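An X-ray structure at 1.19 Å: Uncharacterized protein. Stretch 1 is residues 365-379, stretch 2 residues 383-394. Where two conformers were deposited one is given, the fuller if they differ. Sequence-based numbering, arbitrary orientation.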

# COMPACT_ATOMS: atom_id res chain seq x y z
N CYS A 365 -12.79 29.17 14.46
CA CYS A 365 -14.02 29.23 13.66
C CYS A 365 -14.55 30.64 13.67
O CYS A 365 -15.54 30.96 14.32
CB CYS A 365 -15.04 28.22 14.11
SG CYS A 365 -14.51 26.50 13.82
N ILE A 366 -13.82 31.49 12.95
CA ILE A 366 -14.04 32.92 12.97
C ILE A 366 -15.35 33.36 12.32
O ILE A 366 -15.83 34.46 12.59
CB ILE A 366 -12.82 33.67 12.38
CG1 ILE A 366 -12.51 33.26 10.90
CG2 ILE A 366 -11.59 33.43 13.30
CD1 ILE A 366 -11.31 34.06 10.24
N ASN A 367 -15.91 32.53 11.45
CA ASN A 367 -17.16 32.84 10.76
C ASN A 367 -18.36 32.20 11.39
O ASN A 367 -19.48 32.30 10.90
CB ASN A 367 -17.04 32.50 9.28
CG ASN A 367 -16.25 33.57 8.57
OD1 ASN A 367 -16.63 34.77 8.63
ND2 ASN A 367 -15.19 33.21 7.88
N LEU A 368 -18.15 31.58 12.55
CA LEU A 368 -19.21 30.98 13.28
C LEU A 368 -19.76 32.09 14.19
O LEU A 368 -19.23 32.36 15.26
CB LEU A 368 -18.75 29.73 14.02
CG LEU A 368 -19.81 28.93 14.76
CD1 LEU A 368 -21.02 28.57 13.86
CD2 LEU A 368 -19.17 27.66 15.35
N LYS A 369 -20.80 32.76 13.72
CA LYS A 369 -21.27 34.02 14.35
C LYS A 369 -22.39 33.80 15.33
O LYS A 369 -22.51 34.57 16.30
CB LYS A 369 -21.72 35.01 13.28
CG LYS A 369 -20.62 35.46 12.34
CD LYS A 369 -21.11 36.27 11.18
CE LYS A 369 -19.96 36.67 10.26
NZ LYS A 369 -20.46 37.38 9.06
N LYS A 370 -23.23 32.79 15.10
CA LYS A 370 -24.41 32.55 15.93
C LYS A 370 -24.62 31.07 16.13
O LYS A 370 -24.63 30.31 15.15
CB LYS A 370 -25.67 33.17 15.31
CG LYS A 370 -25.60 34.66 15.09
N VAL A 371 -24.72 30.62 17.36
CA VAL A 371 -25.19 29.26 17.56
C VAL A 371 -26.23 29.27 18.64
O VAL A 371 -26.44 30.28 19.32
CB VAL A 371 -24.04 28.31 17.92
CG1 VAL A 371 -23.02 28.25 16.77
CG2 VAL A 371 -23.39 28.77 19.23
N GLU A 372 -26.94 28.16 18.73
CA GLU A 372 -27.98 27.90 19.73
C GLU A 372 -27.55 26.68 20.52
O GLU A 372 -27.35 25.62 19.94
CB GLU A 372 -29.33 27.63 19.03
CG GLU A 372 -29.83 28.78 18.14
CD GLU A 372 -31.25 28.56 17.64
OE1 GLU A 372 -31.86 27.55 18.05
OE2 GLU A 372 -31.75 29.42 16.86
N LEU A 373 -27.39 26.82 21.84
CA LEU A 373 -27.03 25.74 22.78
C LEU A 373 -27.92 25.74 24.01
O LEU A 373 -28.30 26.81 24.48
CB LEU A 373 -25.58 25.88 23.29
CG LEU A 373 -24.39 25.40 22.46
CD1 LEU A 373 -23.12 25.85 23.17
CD2 LEU A 373 -24.42 23.94 22.28
N PRO A 374 -28.12 24.58 24.63
CA PRO A 374 -28.77 24.58 25.92
C PRO A 374 -27.87 25.23 26.95
O PRO A 374 -26.65 25.09 26.90
CB PRO A 374 -29.00 23.10 26.23
CG PRO A 374 -28.03 22.39 25.42
CD PRO A 374 -27.77 23.22 24.20
N LYS A 375 -28.50 25.96 27.87
CA LYS A 375 -27.83 26.49 29.04
C LYS A 375 -27.00 25.41 29.74
O LYS A 375 -25.93 25.69 30.26
CB LYS A 375 -28.89 27.09 29.97
CG LYS A 375 -28.34 27.83 31.15
CD LYS A 375 -28.00 29.28 30.82
CE LYS A 375 -27.83 30.10 32.10
NZ LYS A 375 -27.06 31.35 31.87
N ARG A 376 -27.46 24.16 29.70
CA ARG A 376 -26.77 22.99 30.26
C ARG A 376 -25.34 22.79 29.72
O ARG A 376 -24.49 22.17 30.35
CB ARG A 376 -27.64 21.74 29.96
CG ARG A 376 -26.98 20.41 30.08
CD ARG A 376 -28.02 19.28 29.85
NE ARG A 376 -28.45 19.22 28.45
CZ ARG A 376 -27.71 18.66 27.48
NH1 ARG A 376 -26.52 18.12 27.75
NH2 ARG A 376 -28.15 18.67 26.23
N LEU A 377 -25.09 23.34 28.54
CA LEU A 377 -23.76 23.22 27.91
C LEU A 377 -23.01 24.53 27.89
O LEU A 377 -21.98 24.64 27.19
CB LEU A 377 -23.92 22.67 26.47
CG LEU A 377 -24.39 21.22 26.31
CD1 LEU A 377 -24.54 20.86 24.84
CD2 LEU A 377 -23.48 20.21 26.98
N GLU A 378 -23.44 25.52 28.69
CA GLU A 378 -22.83 26.84 28.58
C GLU A 378 -21.35 26.88 28.95
O GLU A 378 -20.66 27.79 28.50
CB GLU A 378 -23.64 27.92 29.34
CG GLU A 378 -23.64 27.71 30.83
CD GLU A 378 -24.28 28.84 31.62
OE1 GLU A 378 -25.08 29.61 31.03
OE2 GLU A 378 -23.97 28.95 32.84
N GLN A 379 -20.87 25.94 29.77
CA GLN A 379 -19.43 25.91 30.11
C GLN A 379 -18.56 25.70 28.89
O GLN A 379 -17.38 25.99 28.95
CB GLN A 379 -19.14 24.84 31.16
CG GLN A 379 -19.28 23.40 30.71
CD GLN A 379 -20.70 22.84 30.80
OE1 GLN A 379 -21.73 23.56 30.79
NE2 GLN A 379 -20.75 21.52 30.89
N ASP A 383 -14.93 27.23 24.23
CA ASP A 383 -14.36 26.42 23.15
C ASP A 383 -14.71 26.93 21.76
O ASP A 383 -14.39 26.29 20.76
CB ASP A 383 -14.76 24.98 23.40
CG ASP A 383 -14.17 24.48 24.73
OD1 ASP A 383 -12.92 24.57 24.88
OD2 ASP A 383 -14.94 24.15 25.64
N PHE A 384 -15.35 28.08 21.73
CA PHE A 384 -15.64 28.85 20.53
C PHE A 384 -14.82 30.13 20.49
O PHE A 384 -14.35 30.61 21.54
CB PHE A 384 -17.12 29.25 20.48
CG PHE A 384 -18.08 28.08 20.41
CD1 PHE A 384 -18.35 27.35 21.52
CD2 PHE A 384 -18.72 27.74 19.23
CE1 PHE A 384 -19.26 26.26 21.50
CE2 PHE A 384 -19.61 26.67 19.22
CZ PHE A 384 -19.88 25.95 20.34
N GLU A 385 -14.70 30.74 19.33
CA GLU A 385 -14.15 32.08 19.25
C GLU A 385 -14.97 33.05 20.08
O GLU A 385 -16.16 32.89 20.23
CB GLU A 385 -14.12 32.55 17.80
CG GLU A 385 -13.06 31.80 16.98
CD GLU A 385 -11.66 32.17 17.41
OE1 GLU A 385 -11.39 33.40 17.36
OE2 GLU A 385 -10.82 31.29 17.77
N ASP A 386 -14.29 34.06 20.63
CA ASP A 386 -14.96 35.03 21.50
C ASP A 386 -15.94 35.93 20.75
O ASP A 386 -16.71 36.66 21.37
CB ASP A 386 -13.99 35.80 22.39
CG ASP A 386 -13.00 36.64 21.62
OD1 ASP A 386 -13.20 36.87 20.41
OD2 ASP A 386 -12.01 37.11 22.26
N THR A 387 -15.92 35.88 19.42
CA THR A 387 -16.87 36.60 18.58
C THR A 387 -18.21 35.86 18.39
O THR A 387 -19.19 36.47 17.96
CB THR A 387 -16.24 36.89 17.21
OG1 THR A 387 -15.62 35.69 16.74
CG2 THR A 387 -15.17 38.02 17.33
N THR A 388 -18.27 34.57 18.70
CA THR A 388 -19.50 33.78 18.54
C THR A 388 -20.52 34.28 19.56
O THR A 388 -20.22 34.42 20.76
CB THR A 388 -19.24 32.26 18.71
OG1 THR A 388 -18.29 31.85 17.70
CG2 THR A 388 -20.54 31.42 18.66
N LYS A 389 -21.73 34.53 19.06
CA LYS A 389 -22.87 34.88 19.90
C LYS A 389 -23.74 33.66 20.13
O LYS A 389 -23.90 32.84 19.20
CB LYS A 389 -23.69 36.00 19.26
CG LYS A 389 -22.92 37.28 19.02
CD LYS A 389 -22.13 37.81 20.22
CE LYS A 389 -21.50 39.21 19.97
NZ LYS A 389 -20.08 39.20 19.43
N PHE A 390 -24.27 33.53 21.34
CA PHE A 390 -25.02 32.37 21.77
C PHE A 390 -26.47 32.74 22.07
O PHE A 390 -26.74 33.76 22.70
CB PHE A 390 -24.41 31.73 23.02
CG PHE A 390 -23.01 31.25 22.82
CD1 PHE A 390 -22.77 29.98 22.38
CD2 PHE A 390 -21.93 32.10 23.05
CE1 PHE A 390 -21.47 29.54 22.15
CE2 PHE A 390 -20.65 31.65 22.87
CZ PHE A 390 -20.43 30.39 22.39
N LYS A 391 -27.36 31.85 21.67
CA LYS A 391 -28.74 31.83 22.16
C LYS A 391 -28.89 30.62 23.06
O LYS A 391 -28.69 29.48 22.62
CB LYS A 391 -29.71 31.77 20.99
CG LYS A 391 -29.80 33.10 20.27
CD LYS A 391 -30.87 33.11 19.17
CE LYS A 391 -32.27 32.86 19.71
NZ LYS A 391 -33.33 33.24 18.73
N TRP A 392 -29.21 30.86 24.33
CA TRP A 392 -29.24 29.85 25.35
C TRP A 392 -30.63 29.30 25.56
O TRP A 392 -31.59 30.06 25.77
CB TRP A 392 -28.71 30.43 26.65
CG TRP A 392 -27.30 30.90 26.52
CD1 TRP A 392 -26.86 32.21 26.52
CD2 TRP A 392 -26.15 30.09 26.32
NE1 TRP A 392 -25.50 32.24 26.34
CE2 TRP A 392 -25.03 30.95 26.25
CE3 TRP A 392 -25.94 28.70 26.23
CZ2 TRP A 392 -23.74 30.48 26.09
CZ3 TRP A 392 -24.66 28.25 26.05
CH2 TRP A 392 -23.57 29.13 25.98
N ILE A 393 -30.76 27.98 25.50
CA ILE A 393 -32.05 27.31 25.60
C ILE A 393 -32.23 26.88 27.04
O ILE A 393 -31.37 26.18 27.63
CB ILE A 393 -32.13 26.11 24.66
CG1 ILE A 393 -31.91 26.57 23.21
CG2 ILE A 393 -33.46 25.33 24.86
CD1 ILE A 393 -31.44 25.44 22.31
N LYS A 394 -33.35 27.29 27.63
CA LYS A 394 -33.61 26.96 29.02
C LYS A 394 -33.83 25.46 29.18
O LYS A 394 -34.52 24.79 28.39
CB LYS A 394 -34.84 27.73 29.52
CG LYS A 394 -35.20 27.48 30.99
CD LYS A 394 -36.37 28.36 31.43
CE LYS A 394 -37.00 27.84 32.73
NZ LYS A 394 -37.87 28.87 33.37
OXT LYS A 394 -33.30 24.85 30.12
O HOH W 1 -16.34 30.03 17.05
O HOH W 2 -17.38 34.64 14.98
O HOH W 3 -30.46 23.74 29.38
O HOH W 4 -14.93 25.11 28.19

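Two parallel strands, 370-374 and 389-393, lie side by side near the C-terminus of the chain, their directions diverging by 29° and their axes approaching to 4.5 Å; together the two stretches bury 985 Å². The backbone ladder runs in the staggered pattern of a parallel sheet, in which Val-371 and Leu-373, and across from them Lys-389, Lys-391 and Ile-393, each use both N and O. Lys-389 N donates to Lys-369 O (2.9 Å), Val-371 N to Lys-389 O (3.0 Å), Lys-391 N to Val-371 O (3.0 Å), Leu-373 N to Lys-391 O (3.1 Å), Ile-393 N to Leu-373 O (2.9 Å) and Lys-375 N to Ile-393 O (2.9 Å). Pro-374 has no amide hydrogen to give, but its place in the stagger asks for none. CA-H...O contacts fill the gaps between rungs, such as Trp-392 CA to Leu-373 O at 3.3 Å.

At the N-terminal end of the ladder, two type I turns, Cys-365 to Leu-368 and Glu-385 to Thr-388, lead into the strands. The hydroxyl of Thr-388 pins them together, OG1 donating to Leu-368 O at 2.7 Å. Water 1 bridges the two turns, donating to Cys-365 O (3.0 Å) and Thr-388 OG1 (2.7 Å) while accepting from Glu-385 N (2.9 Å). Water 2 makes a second bridge, accepting from Thr-387 OG1 (2.7 Å) and donating to Ile-366 O and Leu-368 O (each 2.9 Å).

Val-371, Leu-373, Phe-390 and Trp-392 share one face of the sheet, and here the packing is apolar. Val-371 CG2 is a small bump lodged among Phe-390, Thr-388 and Phe-384: it presses to 3.4 Å from Phe-390 CD1, lies 3.9 Å from Thr-388 CG2, and comes within 4.3 Å of Phe-384 CE2. Leu-373 CD1 touches the same two aromatic rings, 4.2 Å from both Phe-384 CE1 and Phe-390 CE1. Leu-368 closes the Phe-384 side by meeting the ring at its edge, CD2 to CD2 at 3.9 Å.

Trp-392, with 106 Å² covered, is the broadest surface in the contact. Its indole lies against Leu-373, whose CB is 3.8 Å from Trp-392 CZ3, and against the 3-10 segment that follows strand 370-374. Glu-378 CB sits over one face of the indole, 3.5 Å from Trp-392 CZ3, a CH-pi contact made by the aliphatic part of an acidic side chain. Pro-374 O approaches the ring edge, 3.7 Å from Trp-392 CE3. The carboxylate of Glu-378 is engaged within its own stretch, OE1 forming a salt bridge with Lys-375 NZ at 2.8 Å; that ammonium lies 5.5 Å from the centroid of the Trp-392 five-membered ring, at most a weak attraction.

The other face, bearing Lys-370, Glu-372, Pro-374, Lys-389, Lys-391 and Ile-393, is more open and largely polar. Glu-372 CG packs 4.1 Å from Lys-391 CB, but their charged ends, OE2 and NZ, stay 4.5 Å apart, beyond a salt bridge.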